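Alpha/beta hydrolase fold-3 domain-containing protein (Enterococcus faecalis, PDB 2QRU) is of unknown function but has an alpha/beta hydrolase fold and probably acts as a hydrolase on a substrate that has not been identified. Local coordinates at residues V17-T22 and E90-N95; T60-D65 and Q86-E91. All coordinates share one frame; numbering follows the deposited sequence.

In the fold
Near the N terminus the chain lays down strand 16-20, runs through strand 28-33 and helix 48-55, and adds strand 59-64 beside strand 16-20 before entering helix 74-93. Contact 2 closes first: 60-65 meets 86-91 across a short loop of 20 residues. A little farther along the same helix, contact 1 brings 90-95 back to 17-22 and closes a loop of 67 residues, within which the shorter loop lies. The two share Glu90 and Glu91, and their centres are about 5 Å apart. Together they pack the last turns of one helix against two neighbouring antiparallel strands, tying the N-terminal margin of the sheet to the helical layer that covers it.

Contact 1: V17-T22 and E90-N95; sequences VTIYPT and EEIIQN
Where Ile92 meets Val17 and Ile19 the joint is made of methyl groups, and the flat groups stand aside from it. The carboxamide of Gln94 belongs to the helix end rather than to the strand: its NE2 donates to Glu91 O at 3.3 Å. The donor hangs above the carbonyl plane, 49° out of it, and the acceptor lies off the plane of the amide too: a long and poorly directed bond, set off any lone pair, that links the side chain to the last helical turn. Gln94 is the first residue to leave helical geometry and does so with positive phi, just after a wider, pi-type turn at 90-93.

Toward the strand, one atom does the work for the helix. Ile92 CD1 touches Ile19 CD1 at 3.7 Å, tip to tip, and Val17 CG1 at 4.1 Å. Both isoleucines have CG1 opposite the carbonyl carbon and an extended outer torsion (chi2 160° in Ile19, 168° in Ile92), which lets the two delta methyls bridge backbones whose alpha carbons are 9.6 Å apart. Val17 meets Ile92 differently, the two side chains sliding past each other in opposite directions. The partly exposed Ile92 also rests on Gln9 and Tyr29, while Val17 and Ile19 continue onto Leu62 of the adjoining strand. The arrangement is that of a helix lying on one face of the central sheet in the alpha/beta hydrolase fold, here reaching its antiparallel N-terminal strands.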
loop_
_atom_site.group_PDB
_atom_site.type_symbol
_atom_site.label_atom_id
_atom_site.label_comp_id
_atom_site.label_asym_id
_atom_site.label_seq_id
_atom_site.Cartn_x
_atom_site.Cartn_y
_atom_site.Cartn_z
ATOM N N VAL A 17 -3.907 12.887 -6.559
ATOM C CA VAL A 17 -2.755 12.079 -6.952
ATOM C C VAL A 17 -1.573 13.038 -7.106
ATOM O O VAL A 17 -1.747 14.157 -7.612
ATOM C CB VAL A 17 -3.052 11.308 -8.254
ATOM C CG1 VAL A 17 -3.457 12.255 -9.395
ATOM C CG2 VAL A 17 -1.854 10.386 -8.653
ATOM N N THR A 18 -0.406 12.631 -6.608
ATOM C CA THR A 18 0.850 13.348 -6.867
ATOM C C THR A 18 1.540 12.621 -8.021
ATOM O O THR A 18 1.784 11.403 -7.939
ATOM C CB THR A 18 1.771 13.395 -5.620
ATOM O OG1 THR A 18 1.116 14.089 -4.543
ATOM C CG2 THR A 18 3.081 14.136 -5.934
ATOM N N ILE A 19 1.783 13.365 -9.101
ATOM C CA ILE A 19 2.369 12.815 -10.340
ATOM C C ILE A 19 3.858 13.166 -10.408
ATOM O O ILE A 19 4.238 14.332 -10.246
ATOM C CB ILE A 19 1.632 13.401 -11.576
ATOM C CG1 ILE A 19 0.144 13.094 -11.500
ATOM C CG2 ILE A 19 2.216 12.875 -12.888
ATOM C CD1 ILE A 19 -0.722 13.981 -12.337
ATOM N N TYR A 20 4.703 12.161 -10.638
ATOM C CA TYR A 20 6.129 12.389 -10.845
ATOM C C TYR A 20 6.462 11.886 -12.253
ATOM O O TYR A 20 6.673 10.699 -12.450
ATOM C CB TYR A 20 6.948 11.581 -9.834
ATOM C CG TYR A 20 6.711 11.831 -8.354
ATOM C CD1 TYR A 20 5.661 11.203 -7.670
ATOM C CD2 TYR A 20 7.604 12.618 -7.623
ATOM C CE1 TYR A 20 5.488 11.395 -6.308
ATOM C CE2 TYR A 20 7.446 12.821 -6.273
ATOM C CZ TYR A 20 6.382 12.194 -5.616
ATOM O OH TYR A 20 6.205 12.384 -4.270
ATOM N N PRO A 21 6.461 12.782 -13.257
ATOM C CA PRO A 21 6.702 12.366 -14.644
ATOM C C PRO A 21 8.130 11.859 -14.928
ATOM O O PRO A 21 9.096 12.248 -14.261
ATOM C CB PRO A 21 6.445 13.650 -15.459
ATOM C CG PRO A 21 5.759 14.601 -14.522
ATOM C CD PRO A 21 6.189 14.226 -13.141
ATOM N N THR A 22 8.240 10.983 -15.919
ATOM C CA THR A 22 9.549 10.621 -16.471
ATOM C C THR A 22 10.016 11.727 -17.427
ATOM O O THR A 22 9.270 12.681 -17.691
ATOM C CB THR A 22 9.469 9.300 -17.231
ATOM O OG1 THR A 22 8.486 9.418 -18.272
ATOM C CG2 THR A 22 9.063 8.198 -16.291
ATOM N N GLU A 90 -8.984 6.970 -16.550
ATOM C CA GLU A 90 -9.696 7.846 -17.501
ATOM C C GLU A 90 -8.853 9.040 -17.903
ATOM O O GLU A 90 -8.782 9.418 -19.091
ATOM C CB GLU A 90 -10.975 8.389 -16.860
ATOM C CG GLU A 90 -12.182 8.059 -17.614
ATOM C CD GLU A 90 -12.707 6.733 -17.200
ATOM O OE1 GLU A 90 -13.641 6.720 -16.356
ATOM O OE2 GLU A 90 -12.162 5.713 -17.691
ATOM N N GLU A 91 -8.252 9.657 -16.894
ATOM C CA GLU A 91 -7.665 10.971 -17.014
ATOM C C GLU A 91 -6.187 10.923 -17.403
ATOM O O GLU A 91 -5.723 11.712 -18.240
ATOM C CB GLU A 91 -7.858 11.721 -15.692
ATOM C CG GLU A 91 -7.326 13.122 -15.674
ATOM C CD GLU A 91 -7.999 14.020 -16.713
ATOM O OE1 GLU A 91 -9.160 13.742 -17.093
ATOM O OE2 GLU A 91 -7.357 14.999 -17.140
ATOM N N ILE A 92 -5.460 9.988 -16.796
ATOM C CA ILE A 92 -3.993 9.974 -16.887
ATOM C C ILE A 92 -3.426 8.722 -17.570
ATOM O O ILE A 92 -2.740 8.829 -18.596
ATOM C CB ILE A 92 -3.351 10.195 -15.501
ATOM C CG1 ILE A 92 -3.748 11.563 -14.939
ATOM C CG2 ILE A 92 -1.810 10.039 -15.571
ATOM C CD1 ILE A 92 -3.397 11.749 -13.488
ATOM N N ILE A 93 -3.690 7.530 -17.012
ATOM C CA ILE A 93 -3.082 6.318 -17.565
ATOM C C ILE A 93 -3.590 6.049 -18.980
ATOM O O ILE A 93 -2.829 5.609 -19.854
ATOM C CB ILE A 93 -3.291 5.057 -16.650
ATOM C CG1 ILE A 93 -2.768 5.336 -15.237
ATOM C CG2 ILE A 93 -2.615 3.848 -17.270
ATOM C CD1 ILE A 93 -3.188 4.289 -14.151
ATOM N N GLN A 94 -4.874 6.336 -19.197
ATOM C CA GLN A 94 -5.528 6.204 -20.509
ATOM C C GLN A 94 -5.252 4.866 -21.194
ATOM O O GLN A 94 -4.914 4.818 -22.383
ATOM C CB GLN A 94 -5.182 7.381 -21.432
ATOM C CG GLN A 94 -5.525 8.732 -20.864
ATOM C CD GLN A 94 -5.119 9.854 -21.806
ATOM O OE1 GLN A 94 -5.165 9.694 -23.021
ATOM N NE2 GLN A 94 -4.703 10.983 -21.249
ATOM N N ASN A 95 -5.399 3.792 -20.415
ATOM C CA ASN A 95 -5.243 2.410 -20.883
ATOM C C ASN A 95 -3.832 2.018 -21.297
ATOM O O ASN A 95 -3.648 0.970 -21.906
ATOM C CB ASN A 95 -6.265 2.077 -21.991
ATOM C CG ASN A 95 -7.693 2.217 -21.511
ATOM O OD1 ASN A 95 -8.110 1.544 -20.559
ATOM N ND2 ASN A 95 -8.451 3.093 -22.159
#

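Contact 2: T60-D65 and Q86-E91; sequences TVLALD and QLLNEE
Strand 60-64 and helix residues 86-91 come closest at Leu62 and Leu88, whose alpha carbons are 8.8 Å apart, a spacing bridged by side chains, with no backbone contact between the segments. This is helix-on-sheet packing in the alpha/beta hydrolase fold: helix 74-93 follows strand 59-64 in the chain, folds back over it, and leads on to strand 98-103 in a beta-alpha-beta crossover that passes strand 28-33.

The contact rests on three buried leucines. Leu62 and Leu64, two residues apart on the strand, both point toward the helix, whereas Ala63 between them points away to the other side of the sheet. From the helix, Leu88 reaches toward this pair with CG opposite its own backbone N (chi1 -176°), which carries its branch out to the strand. The side chains of Leu62 and Leu88 cross obliquely, so the CD1 methyl of Leu62 lies against both the branch point and one methyl of its partner. Leu64 approaches through CD2.

The surroundings extend the layer. Leu88 also rests on Val31 of strand 28-33; Leu64 touches Leu81 and Thr84 earlier in the helix, and Leu62 touches Ile92 and Ile93 at its end. Just beyond the strand, the buried carboxylate of Asp65 is satisfied on both oxygens, OD1 by a salt bridge to Lys43 and OD2 by a hydrogen bond with Thr16.

The helix keeps its own backbone bonded here, with Glu90 N donating to Gln86 O at 2.9 Å. One methyl is common to both strand contacts: Leu88 CD2 lies 4.0 Å from Leu62 CD1 and 4.2 Å from Leu64 CD2.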
loop_
_atom_site.group_PDB
_atom_site.type_symbol
_atom_site.label_atom_id
_atom_site.label_comp_id
_atom_site.label_asym_id
_atom_site.label_seq_id
_atom_site.Cartn_x
_atom_site.Cartn_y
_atom_site.Cartn_z
ATOM N N THR A 60 6.267 6.784 -14.939
ATOM C CA THR A 60 5.680 7.931 -14.262
ATOM C C THR A 60 4.970 7.414 -13.003
ATOM O O THR A 60 4.146 6.502 -13.075
ATOM C CB THR A 60 4.680 8.658 -15.192
ATOM O OG1 THR A 60 5.404 9.319 -16.246
ATOM C CG2 THR A 60 3.847 9.692 -14.421
ATOM N N VAL A 61 5.292 8.007 -11.849
ATOM C CA VAL A 61 4.709 7.547 -10.588
ATOM C C VAL A 61 3.452 8.350 -10.273
ATOM O O VAL A 61 3.456 9.584 -10.333
ATOM C CB VAL A 61 5.725 7.647 -9.424
ATOM C CG1 VAL A 61 5.067 7.232 -8.115
ATOM C CG2 VAL A 61 6.945 6.747 -9.695
ATOM N N LEU A 62 2.391 7.623 -9.942
ATOM C CA LEU A 62 1.111 8.234 -9.554
ATOM C C LEU A 62 0.861 7.833 -8.101
ATOM O O LEU A 62 0.438 6.713 -7.840
ATOM C CB LEU A 62 -0.016 7.730 -10.472
ATOM C CG LEU A 62 0.266 7.911 -11.972
ATOM C CD1 LEU A 62 -0.774 7.228 -12.824
ATOM C CD2 LEU A 62 0.388 9.401 -12.338
ATOM N N ALA A 63 1.170 8.731 -7.165
ATOM C CA ALA A 63 1.040 8.435 -5.742
ATOM C C ALA A 63 -0.366 8.846 -5.317
ATOM O O ALA A 63 -0.709 10.024 -5.400
ATOM C CB ALA A 63 2.106 9.192 -4.939
ATOM N N LEU A 64 -1.177 7.884 -4.883
ATOM C CA LEU A 64 -2.632 8.088 -4.865
ATOM C C LEU A 64 -3.243 8.148 -3.453
ATOM O O LEU A 64 -2.855 7.380 -2.563
ATOM C CB LEU A 64 -3.296 6.941 -5.689
ATOM C CG LEU A 64 -4.774 7.017 -6.051
ATOM C CD1 LEU A 64 -5.079 8.296 -6.868
ATOM C CD2 LEU A 64 -5.264 5.748 -6.806
ATOM N N ASP A 65 -4.219 9.046 -3.264
ATOM C CA ASP A 65 -4.964 9.073 -1.998
ATOM C C ASP A 65 -5.892 7.873 -1.885
ATOM O O ASP A 65 -6.468 7.429 -2.883
ATOM C CB ASP A 65 -5.897 10.294 -1.943
ATOM C CG ASP A 65 -5.186 11.626 -1.719
ATOM O OD1 ASP A 65 -3.996 11.694 -1.366
ATOM O OD2 ASP A 65 -5.878 12.647 -1.901
ATOM N N GLN A 86 -10.270 3.820 -11.589
ATOM C CA GLN A 86 -10.971 3.986 -12.850
ATOM C C GLN A 86 -10.903 5.444 -13.362
ATOM O O GLN A 86 -10.625 5.663 -14.537
ATOM C CB GLN A 86 -12.416 3.505 -12.736
ATOM C CG GLN A 86 -12.530 2.005 -12.598
ATOM C CD GLN A 86 -13.992 1.593 -12.628
ATOM O OE1 GLN A 86 -14.674 1.605 -11.602
ATOM N NE2 GLN A 86 -14.496 1.287 -13.819
ATOM N N LEU A 87 -11.098 6.414 -12.470
ATOM C CA LEU A 87 -10.953 7.845 -12.827
ATOM C C LEU A 87 -9.511 8.171 -13.220
ATOM O O LEU A 87 -9.266 8.906 -14.188
ATOM C CB LEU A 87 -11.391 8.746 -11.675
ATOM C CG LEU A 87 -12.866 8.654 -11.269
ATOM C CD1 LEU A 87 -13.112 9.340 -9.926
ATOM C CD2 LEU A 87 -13.806 9.190 -12.372
ATOM N N LEU A 88 -8.560 7.635 -12.461
ATOM C CA LEU A 88 -7.125 7.851 -12.738
ATOM C C LEU A 88 -6.744 7.301 -14.118
ATOM O O LEU A 88 -5.938 7.888 -14.866
ATOM C CB LEU A 88 -6.271 7.198 -11.633
ATOM C CG LEU A 88 -4.759 7.427 -11.723
ATOM C CD1 LEU A 88 -4.387 8.911 -11.354
ATOM C CD2 LEU A 88 -4.082 6.416 -10.804
ATOM N N ASN A 89 -7.325 6.158 -14.458
ATOM C CA ASN A 89 -7.133 5.580 -15.770
ATOM C C ASN A 89 -7.810 6.431 -16.855
ATOM O O ASN A 89 -7.254 6.591 -17.940
ATOM C CB ASN A 89 -7.693 4.167 -15.825
ATOM C CG ASN A 89 -7.370 3.480 -17.133
ATOM O OD1 ASN A 89 -6.211 3.403 -17.542
ATOM N ND2 ASN A 89 -8.403 2.984 -17.805
ATOM N N GLU A 90 -8.984 6.970 -16.550
ATOM C CA GLU A 90 -9.696 7.846 -17.501
ATOM C C GLU A 90 -8.853 9.040 -17.903
ATOM O O GLU A 90 -8.782 9.418 -19.091
ATOM C CB GLU A 90 -10.975 8.389 -16.860
ATOM C CG GLU A 90 -12.182 8.059 -17.614
ATOM C CD GLU A 90 -12.707 6.733 -17.200
ATOM O OE1 GLU A 90 -13.641 6.720 -16.356
ATOM O OE2 GLU A 90 -12.162 5.713 -17.691
ATOM N N GLU A 91 -8.252 9.657 -16.894
ATOM C CA GLU A 91 -7.665 10.971 -17.014
ATOM C C GLU A 91 -6.187 10.923 -17.403
ATOM O O GLU A 91 -5.723 11.712 -18.240
ATOM C CB GLU A 91 -7.858 11.721 -15.692
ATOM C CG GLU A 91 -7.326 13.122 -15.674
ATOM C CD GLU A 91 -7.999 14.020 -16.713
ATOM O OE1 GLU A 91 -9.160 13.742 -17.093
ATOM O OE2 GLU A 91 -7.357 14.999 -17.140
#